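PDB 4NG4: phosphoglycerate kinase from Coxiella burnetii, which catalyses the reversible transfer of a phosphoryl group between ATP and 3-phosphoglycerate, a step of glycolysis. Local coordinates for residues E190-Q193 / K194-A198; T207-H210 / L211-N214; G77-K81 / E82-A86. All coordinates share one frame; numbering follows the deposited sequence.

Contact 1: E190-Q193 / K194-A198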
loop_
_atom_site.group_PDB
_atom_site.type_symbol
_atom_site.label_atom_id
_atom_site.label_comp_id
_atom_site.label_asym_id
_atom_site.label_seq_id
_atom_site.Cartn_x
_atom_site.Cartn_y
_atom_site.Cartn_z
ATOM N N GLU A 190 5.343 14.416 -6.762
ATOM C CA GLU A 190 5.192 15.311 -7.921
ATOM C C GLU A 190 5.499 16.777 -7.599
ATOM O O GLU A 190 5.653 17.610 -8.513
ATOM C CB GLU A 190 3.788 15.188 -8.541
ATOM C CG GLU A 190 3.642 14.073 -9.596
ATOM C CD GLU A 190 2.179 13.886 -10.069
ATOM O OE1 GLU A 190 1.599 14.842 -10.650
ATOM O OE2 GLU A 190 1.614 12.785 -9.863
ATOM N N ASN A 191 5.534 17.103 -6.312
ATOM C CA ASN A 191 6.267 18.279 -5.838
ATOM C C ASN A 191 6.606 18.055 -4.373
ATOM O O ASN A 191 5.958 18.600 -3.476
ATOM C CB ASN A 191 5.493 19.576 -6.069
ATOM C CG ASN A 191 5.932 20.290 -7.333
ATOM O OD1 ASN A 191 7.118 20.589 -7.518
ATOM N ND2 ASN A 191 4.973 20.571 -8.215
ATOM N N PRO A 192 7.597 17.188 -4.130
ATOM C CA PRO A 192 8.033 16.925 -2.770
ATOM C C PRO A 192 8.760 18.128 -2.201
ATOM O O PRO A 192 9.380 18.887 -2.953
ATOM C CB PRO A 192 8.993 15.748 -2.934
ATOM C CG PRO A 192 9.482 15.830 -4.338
ATOM C CD PRO A 192 8.369 16.425 -5.131
ATOM N N GLN A 193 8.660 18.324 -0.891
ATOM C CA GLN A 193 9.514 19.290 -0.226
ATOM C C GLN A 193 10.909 18.664 -0.195
ATOM O O GLN A 193 11.106 17.649 0.445
ATOM C CB GLN A 193 8.988 19.607 1.178
ATOM C CG GLN A 193 9.862 20.580 1.992
ATOM C CD GLN A 193 10.362 21.770 1.186
ATOM O OE1 GLN A 193 9.596 22.694 0.876
ATOM N NE2 GLN A 193 11.658 21.754 0.838
ATOM N N LYS A 194 11.854 19.242 -0.934
ATOM C CA LYS A 194 13.196 18.662 -1.072
ATOM C C LYS A 194 14.045 18.860 0.198
ATOM O O LYS A 194 13.761 19.730 1.002
ATOM C CB LYS A 194 13.927 19.249 -2.295
ATOM C CG LYS A 194 13.205 19.030 -3.641
ATOM C CD LYS A 194 14.176 18.713 -4.826
ATOM C CE LYS A 194 13.580 19.123 -6.187
ATOM N NZ LYS A 194 13.824 18.125 -7.267
ATOM N N PRO A 195 15.066 18.019 0.403
ATOM C CA PRO A 195 15.359 16.771 -0.333
ATOM C C PRO A 195 14.317 15.678 -0.091
ATOM O O PRO A 195 13.803 15.555 1.024
ATOM C CB PRO A 195 16.722 16.328 0.218
ATOM C CG PRO A 195 17.018 17.213 1.377
ATOM C CD PRO A 195 16.213 18.464 1.208
ATOM N N LEU A 196 13.992 14.932 -1.147
ATOM C CA LEU A 196 13.173 13.741 -1.035
ATOM C C LEU A 196 14.112 12.572 -0.833
ATOM O O LEU A 196 15.078 12.438 -1.577
ATOM C CB LEU A 196 12.361 13.535 -2.307
ATOM C CG LEU A 196 11.554 12.236 -2.397
ATOM C CD1 LEU A 196 10.422 12.264 -1.399
ATOM C CD2 LEU A 196 11.034 12.016 -3.808
ATOM N N VAL A 197 13.835 11.733 0.165
ATOM C CA VAL A 197 14.585 10.487 0.373
ATOM C C VAL A 197 13.671 9.268 0.340
ATOM O O VAL A 197 12.579 9.286 0.891
ATOM C CB VAL A 197 15.321 10.495 1.717
ATOM C CG1 VAL A 197 16.046 9.184 1.922
ATOM C CG2 VAL A 197 16.294 11.640 1.772
ATOM N N ALA A 198 14.126 8.201 -0.297
ATOM C CA ALA A 198 13.332 6.988 -0.419
ATOM C C ALA A 198 14.138 5.828 0.117
ATOM O O ALA A 198 15.195 5.517 -0.421
ATOM C CB ALA A 198 12.972 6.752 -1.868
#

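Contact 2: T207-H210 / L211-N214. With ADP (adenosine-5'-diphosphate), chain E.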
loop_
_atom_site.group_PDB
_atom_site.type_symbol
_atom_site.label_atom_id
_atom_site.label_comp_id
_atom_site.label_asym_id
_atom_site.label_seq_id
_atom_site.Cartn_x
_atom_site.Cartn_y
_atom_site.Cartn_z
ATOM N N THR A 207 11.444 -7.957 -6.825
ATOM C CA THR A 207 10.077 -7.554 -6.539
ATOM C C THR A 207 9.965 -6.054 -6.368
ATOM O O THR A 207 8.852 -5.544 -6.243
ATOM C CB THR A 207 9.591 -8.182 -5.250
ATOM O OG1 THR A 207 10.565 -7.945 -4.246
ATOM C CG2 THR A 207 9.416 -9.673 -5.403
ATOM N N LYS A 208 11.100 -5.349 -6.363
ATOM C CA LYS A 208 11.098 -3.907 -6.110
ATOM C C LYS A 208 11.911 -3.048 -7.090
ATOM O O LYS A 208 12.085 -1.837 -6.880
ATOM C CB LYS A 208 11.527 -3.665 -4.654
ATOM C CG LYS A 208 10.538 -4.304 -3.686
ATOM C CD LYS A 208 10.475 -3.643 -2.333
ATOM C CE LYS A 208 9.193 -4.096 -1.620
ATOM N NZ LYS A 208 9.116 -3.677 -0.200
ATOM N N ILE A 209 12.357 -3.665 -8.180
ATOM C CA ILE A 209 13.192 -3.012 -9.162
ATOM C C ILE A 209 12.427 -1.934 -9.916
ATOM O O ILE A 209 12.992 -0.905 -10.292
ATOM C CB ILE A 209 13.746 -4.036 -10.161
ATOM C CG1 ILE A 209 14.937 -3.448 -10.942
ATOM C CG2 ILE A 209 12.646 -4.524 -11.111
ATOM C CD1 ILE A 209 16.126 -3.141 -10.082
ATOM N N HIS A 210 11.148 -2.164 -10.153
ATOM C CA HIS A 210 10.364 -1.215 -10.934
ATOM C C HIS A 210 10.067 0.004 -10.059
ATOM O O HIS A 210 9.933 1.109 -10.554
ATOM C CB HIS A 210 9.093 -1.886 -11.491
ATOM C CG HIS A 210 8.312 -1.032 -12.437
ATOM N ND1 HIS A 210 7.002 -1.310 -12.765
ATOM C CD2 HIS A 210 8.639 0.092 -13.122
ATOM C CE1 HIS A 210 6.556 -0.406 -13.622
ATOM N NE2 HIS A 210 7.528 0.461 -13.850
ATOM N N LEU A 211 10.003 -0.205 -8.753
ATOM C CA LEU A 211 9.827 0.883 -7.797
ATOM C C LEU A 211 11.073 1.735 -7.707
ATOM O O LEU A 211 11.009 2.957 -7.691
ATOM C CB LEU A 211 9.497 0.332 -6.411
ATOM C CG LEU A 211 9.301 1.329 -5.256
ATOM C CD1 LEU A 211 8.471 2.555 -5.663
ATOM C CD2 LEU A 211 8.650 0.629 -4.086
ATOM N N LEU A 212 12.220 1.081 -7.662
ATOM C CA LEU A 212 13.493 1.783 -7.689
ATOM C C LEU A 212 13.618 2.654 -8.944
ATOM O O LEU A 212 14.103 3.793 -8.867
ATOM C CB LEU A 212 14.637 0.775 -7.590
ATOM C CG LEU A 212 14.631 -0.053 -6.291
ATOM C CD1 LEU A 212 15.674 -1.161 -6.305
ATOM C CD2 LEU A 212 14.816 0.869 -5.065
ATOM N N GLU A 213 13.141 2.145 -10.084
ATOM C CA GLU A 213 13.293 2.849 -11.361
ATOM C C GLU A 213 12.528 4.157 -11.383
ATOM O O GLU A 213 13.047 5.184 -11.847
ATOM C CB GLU A 213 12.865 1.964 -12.537
ATOM C CG GLU A 213 14.039 1.271 -13.224
ATOM C CD GLU A 213 13.658 -0.035 -13.916
ATOM O OE1 GLU A 213 14.591 -0.798 -14.280
ATOM O OE2 GLU A 213 12.443 -0.301 -14.076
ATOM N N ASN A 214 11.301 4.118 -10.876
ATOM C CA ASN A 214 10.441 5.299 -10.873
ATOM C C ASN A 214 10.954 6.326 -9.871
ATOM O O ASN A 214 10.975 7.511 -10.164
ATOM C CB ASN A 214 8.986 4.906 -10.559
ATOM C CG ASN A 214 7.977 6.049 -10.805
ATOM O OD1 ASN A 214 7.898 6.610 -11.893
ATOM N ND2 ASN A 214 7.186 6.360 -9.793
HETATM P PB ADP E . 7.470 -4.891 3.168
HETATM O O1B ADP E . 7.538 -4.126 4.467
HETATM O O2B ADP E . 6.488 -6.044 3.202
HETATM O O3B ADP E . 7.373 -4.018 1.939
HETATM P PA ADP E . 9.399 -6.641 1.964
HETATM O O1A ADP E . 8.203 -7.462 1.547
HETATM O O2A ADP E . 10.177 -5.937 0.883
HETATM O O3A ADP E . 8.953 -5.536 3.061
HETATM O "O5'" ADP E . 10.381 -7.654 2.762
HETATM C "C5'" ADP E . 10.663 -7.521 4.161
HETATM C "C4'" ADP E . 10.935 -8.881 4.788
HETATM O "O4'" ADP E . 12.210 -9.362 4.346
HETATM C "C3'" ADP E . 10.957 -8.815 6.317
HETATM O "O3'" ADP E . 9.961 -9.680 6.882
HETATM C "C2'" ADP E . 12.376 -9.200 6.718
HETATM O "O2'" ADP E . 12.420 -10.135 7.800
HETATM C "C1'" ADP E . 13.012 -9.788 5.457
HETATM N N9 ADP E . 14.448 -9.376 5.325
HETATM C C8 ADP E . 14.923 -8.111 5.220
HETATM N N7 ADP E . 16.279 -8.121 5.130
HETATM C C5 ADP E . 16.697 -9.402 5.173
HETATM C C6 ADP E . 17.996 -10.118 5.122
HETATM N N6 ADP E . 19.172 -9.453 5.005
HETATM N N1 ADP E . 17.964 -11.474 5.192
HETATM C C2 ADP E . 16.817 -12.185 5.312
HETATM N N3 ADP E . 15.608 -11.595 5.367
HETATM C C4 ADP E . 15.483 -10.234 5.304
#

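Contact 3: G77-K81 / E82-A86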
loop_
_atom_site.group_PDB
_atom_site.type_symbol
_atom_site.label_atom_id
_atom_site.label_comp_id
_atom_site.label_asym_id
_atom_site.label_seq_id
_atom_site.Cartn_x
_atom_site.Cartn_y
_atom_site.Cartn_z
ATOM N N GLY A 77 -20.233 -17.106 -8.584
ATOM C CA GLY A 77 -21.507 -17.767 -8.840
ATOM C C GLY A 77 -21.920 -18.709 -7.738
ATOM O O GLY A 77 -23.013 -19.237 -7.783
ATOM N N LYS A 78 -21.051 -18.920 -6.753
ATOM C CA LYS A 78 -21.316 -19.865 -5.675
ATOM C C LYS A 78 -21.390 -19.148 -4.334
ATOM O O LYS A 78 -20.361 -18.876 -3.697
ATOM C CB LYS A 78 -20.233 -20.938 -5.646
ATOM C CG LYS A 78 -20.453 -22.055 -4.623
ATOM C CD LYS A 78 -19.117 -22.720 -4.307
ATOM C CE LYS A 78 -19.274 -24.101 -3.733
ATOM N NZ LYS A 78 -18.143 -24.994 -4.137
ATOM N N PHE A 79 -22.613 -18.846 -3.916
ATOM C CA PHE A 79 -22.855 -18.204 -2.628
ATOM C C PHE A 79 -22.493 -19.131 -1.468
ATOM O O PHE A 79 -22.925 -20.292 -1.415
ATOM C CB PHE A 79 -24.317 -17.747 -2.493
ATOM C CG PHE A 79 -24.664 -17.249 -1.119
ATOM C CD1 PHE A 79 -24.152 -16.054 -0.658
ATOM C CD2 PHE A 79 -25.483 -17.983 -0.280
ATOM C CE1 PHE A 79 -24.465 -15.591 0.621
ATOM C CE2 PHE A 79 -25.794 -17.527 0.978
ATOM C CZ PHE A 79 -25.284 -16.329 1.434
ATOM N N GLU A 80 -21.683 -18.601 -0.557
ATOM C CA GLU A 80 -21.374 -19.248 0.710
ATOM C C GLU A 80 -21.397 -18.199 1.822
ATOM O O GLU A 80 -20.922 -17.082 1.646
ATOM C CB GLU A 80 -20.006 -19.934 0.642
ATOM C CG GLU A 80 -19.990 -21.161 -0.237
ATOM C CD GLU A 80 -18.632 -21.823 -0.309
ATOM O OE1 GLU A 80 -17.824 -21.447 -1.193
ATOM O OE2 GLU A 80 -18.382 -22.744 0.501
ATOM N N LYS A 81 -21.960 -18.567 2.964
ATOM C CA LYS A 81 -22.083 -17.657 4.100
ATOM C C LYS A 81 -20.720 -17.213 4.632
ATOM O O LYS A 81 -20.581 -16.122 5.156
ATOM C CB LYS A 81 -22.906 -18.319 5.206
ATOM C CG LYS A 81 -24.353 -18.458 4.839
ATOM C CD LYS A 81 -25.108 -19.208 5.876
ATOM C CE LYS A 81 -26.498 -19.532 5.391
ATOM N NZ LYS A 81 -27.128 -20.551 6.269
ATOM N N GLU A 82 -19.733 -18.086 4.480
ATOM C CA GLU A 82 -18.328 -17.813 4.792
ATOM C C GLU A 82 -17.817 -16.493 4.166
ATOM O O GLU A 82 -16.970 -15.820 4.737
ATOM C CB GLU A 82 -17.476 -18.999 4.307
ATOM C CG GLU A 82 -16.102 -19.101 4.917
ATOM C CD GLU A 82 -15.419 -20.425 4.580
ATOM O OE1 GLU A 82 -15.221 -21.251 5.502
ATOM O OE2 GLU A 82 -15.091 -20.651 3.388
ATOM N N PHE A 83 -18.336 -16.130 3.002
ATOM C CA PHE A 83 -17.939 -14.906 2.335
ATOM C C PHE A 83 -19.133 -13.959 2.186
ATOM O O PHE A 83 -19.250 -13.225 1.206
ATOM C CB PHE A 83 -17.338 -15.236 0.961
ATOM C CG PHE A 83 -16.223 -16.263 1.007
ATOM C CD1 PHE A 83 -14.944 -15.902 1.431
ATOM C CD2 PHE A 83 -16.445 -17.584 0.615
ATOM C CE1 PHE A 83 -13.915 -16.839 1.477
ATOM C CE2 PHE A 83 -15.407 -18.524 0.657
ATOM C CZ PHE A 83 -14.152 -18.150 1.087
ATOM N N SER A 84 -20.012 -13.965 3.173
ATOM C CA SER A 84 -21.142 -13.053 3.188
ATOM C C SER A 84 -20.771 -11.756 3.921
ATOM O O SER A 84 -20.132 -11.796 4.968
ATOM C CB SER A 84 -22.342 -13.724 3.869
ATOM O OG SER A 84 -23.530 -12.964 3.698
ATOM N N LEU A 85 -21.182 -10.610 3.387
ATOM C CA LEU A 85 -21.003 -9.339 4.081
ATOM C C LEU A 85 -22.024 -9.123 5.227
ATOM O O LEU A 85 -22.227 -7.998 5.691
ATOM C CB LEU A 85 -21.085 -8.181 3.074
ATOM C CG LEU A 85 -19.851 -7.933 2.213
ATOM C CD1 LEU A 85 -20.123 -6.892 1.126
ATOM C CD2 LEU A 85 -18.677 -7.514 3.086
ATOM N N ALA A 86 -22.657 -10.197 5.691
ATOM C CA ALA A 86 -23.673 -10.111 6.749
ATOM C C ALA A 86 -23.119 -9.502 8.041
ATOM O O ALA A 86 -23.654 -8.502 8.512
ATOM C CB ALA A 86 -24.314 -11.507 7.020
#

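Contact 1: E190-Q193 / K194-A198
The flat side-chain amide of Gln193 meets the backbone of Lys194 at its NE2 edge: NE2 donates to Lys194 O at 2.9 Å, with an N-H...O angle of 157°. The acceptor lies almost in the amide plane, and NE2 in turn sits in the carbonyl plane on a lone pair of that oxygen, so both flat groups, amide and acceptor peptide, are used in their proper directions. What brings the amide back to its own backbone is the bend at chi2 (43°), after CG has set out anti to the backbone N. The bond closes a small loop between neighbouring residues, which would limit the rotation of this exposed amide.

Beside it packs the puckered pyrrolidine ring of Pro192. Its CB edge packs against Leu196, with CB 4.1 Å from Leu196 CD1, while CG comes within 4.2 Å of Leu196 CD2. Ring and leucine side chain cross at about a right angle, and each methyl faces one ring carbon. Leu196 is buried and continues inward onto Val219 and Val321; Thr319 touches both partners of the pair. Lys194 stays on the outside, its CG 3.9 Å from Pro192 O.

The peptide bond before Pro195 is cis, which turns the chain sharply just ahead of the strand. Backbone bonds then tie Pro195 to Gly318 and Thr319, and Leu196 N reaches Asp220 OD2. This is a proline-rich connection from helix 176-190 into strand 196-202, an inner strand of the parallel sheet in the nucleotide-binding domain of the phosphoglycerate kinase fold.

Contact 2: T207-H210 / L211-N214
Lys208 and Leu212 meet at the first turn of helix 209-216, the helix of the beta-alpha-beta unit formed with strands 196-202 and 221-226. Lys208 holds the N-cap position, and its carbonyl oxygen accepts Leu212 N at 3.0 Å and, weakly, Leu211 N. The leucine side chain lies beside the same oxygen.

From CB the lysine side chain leaves the helix, touching Val200 of strand 196-202 on its way to ADP. CG stands anti to the carbonyl carbon (chi1 -62°), and the rest of the chain runs extended, which carries it to the nucleotide. CD is the first atom to come near ADP, 4.0 Å from O2A; CE closes to 3.3 Å from the same oxygen; NZ hydrogen-bonds O2A of the alpha phosphate at 2.7 Å and O3B of the beta phosphate at 2.8 Å. NZ is also hydrogen-bonded to Asn323 OD1 and Gly201 O, so it is gripped by phosphate and protein oxygens together.

Further along the helix, Glu213 N bonds Ile209 O, and Asn214 N bonds His210 O weakly. Leu211 turns to Leu383 and Leu386 of helix 380-387, whereas Leu212 packs on Val200 of the strand, so successive leucines serve different neighbours. Ile209 CD1 touches Leu212 CD1 at 4.3 Å. His210 and Glu213 cross at about a right angle, ring and carboxylate planes 65° apart, and here the nearest side-chain approach is Glu213 OE2 to His210 CD2, 3.9 Å.

Contact 3: G77-K81 / E82-A86
Glu80 and Phe83 are joined first through the backbone: Phe83 N donates to Glu80 O at 3.1 Å. One residue on, Ser84 N gives a hydrogen bond to Lys81 O at 3.0 Å. Both link residue i to i+3, making two overlapping turns, a short piece of 3-10 helix at Lys81 and Glu82. The donors stand well above the planes of the carbonyls they reach, 52° out at Glu80 and 67° out at Lys81, so neither is directed at a lone pair.

Ser84 lies buried over the end of the turns, its CB beside Lys81 O. Its hydroxyl, swung anti to the backbone N (chi1 -170°), is satisfied outside the turns by Glu121 OE2. The other carboxylate oxygen of Glu121 accepts Leu85 N, the N-cap residue of helix 86-94, and Phe83 O takes a bond from Asn122 ND2. Ser84 OG also lies at the edge of the Phe79 ring, 4.2 Å from CE1, while Lys81 N stands above one face of that ring, toward the rim; Phe125 packs against Phe79 edge-to-face.

Glu80 OE1 comes to the rim of the Phe83 ring, near its plane, and Glu82 CB rests over one face, 4.1 Å above it and offset toward the rim. The two glutamates bring OE2 atoms within 4.9 Å, like charges near the surface, which would tend to raise their proton affinity slightly. The chemistry thus divides: the inner polar groups are met by backbone bonds, Glu121 and Asn122, and the acidic pair gathers outside, beside a phenylalanine close to Gly72 of the predicted substrate site.

Along the chain contact 3 comes first, then contact 1, then contact 2. Contacts 1 and 2 share one domain: the first leads into strand 196-202 of the parallel sheet of that domain, and the second opens helix 209-216, the next helix after that strand. Their centres lie about 17 Å apart and their nearest atoms about 7 Å, without touching. Contact 3 sits across the chain's centre in the other domain, in the loop between strand 64-69 and helix 86-94, its centre about 37 Å from that of contact 2 and about 45 Å from that of contact 1. ADP lies in the lobe of contacts 1 and 2, the predicted substrate residues near contact 3 in the other, consistent with the hinge-bending closure known for this kinase family.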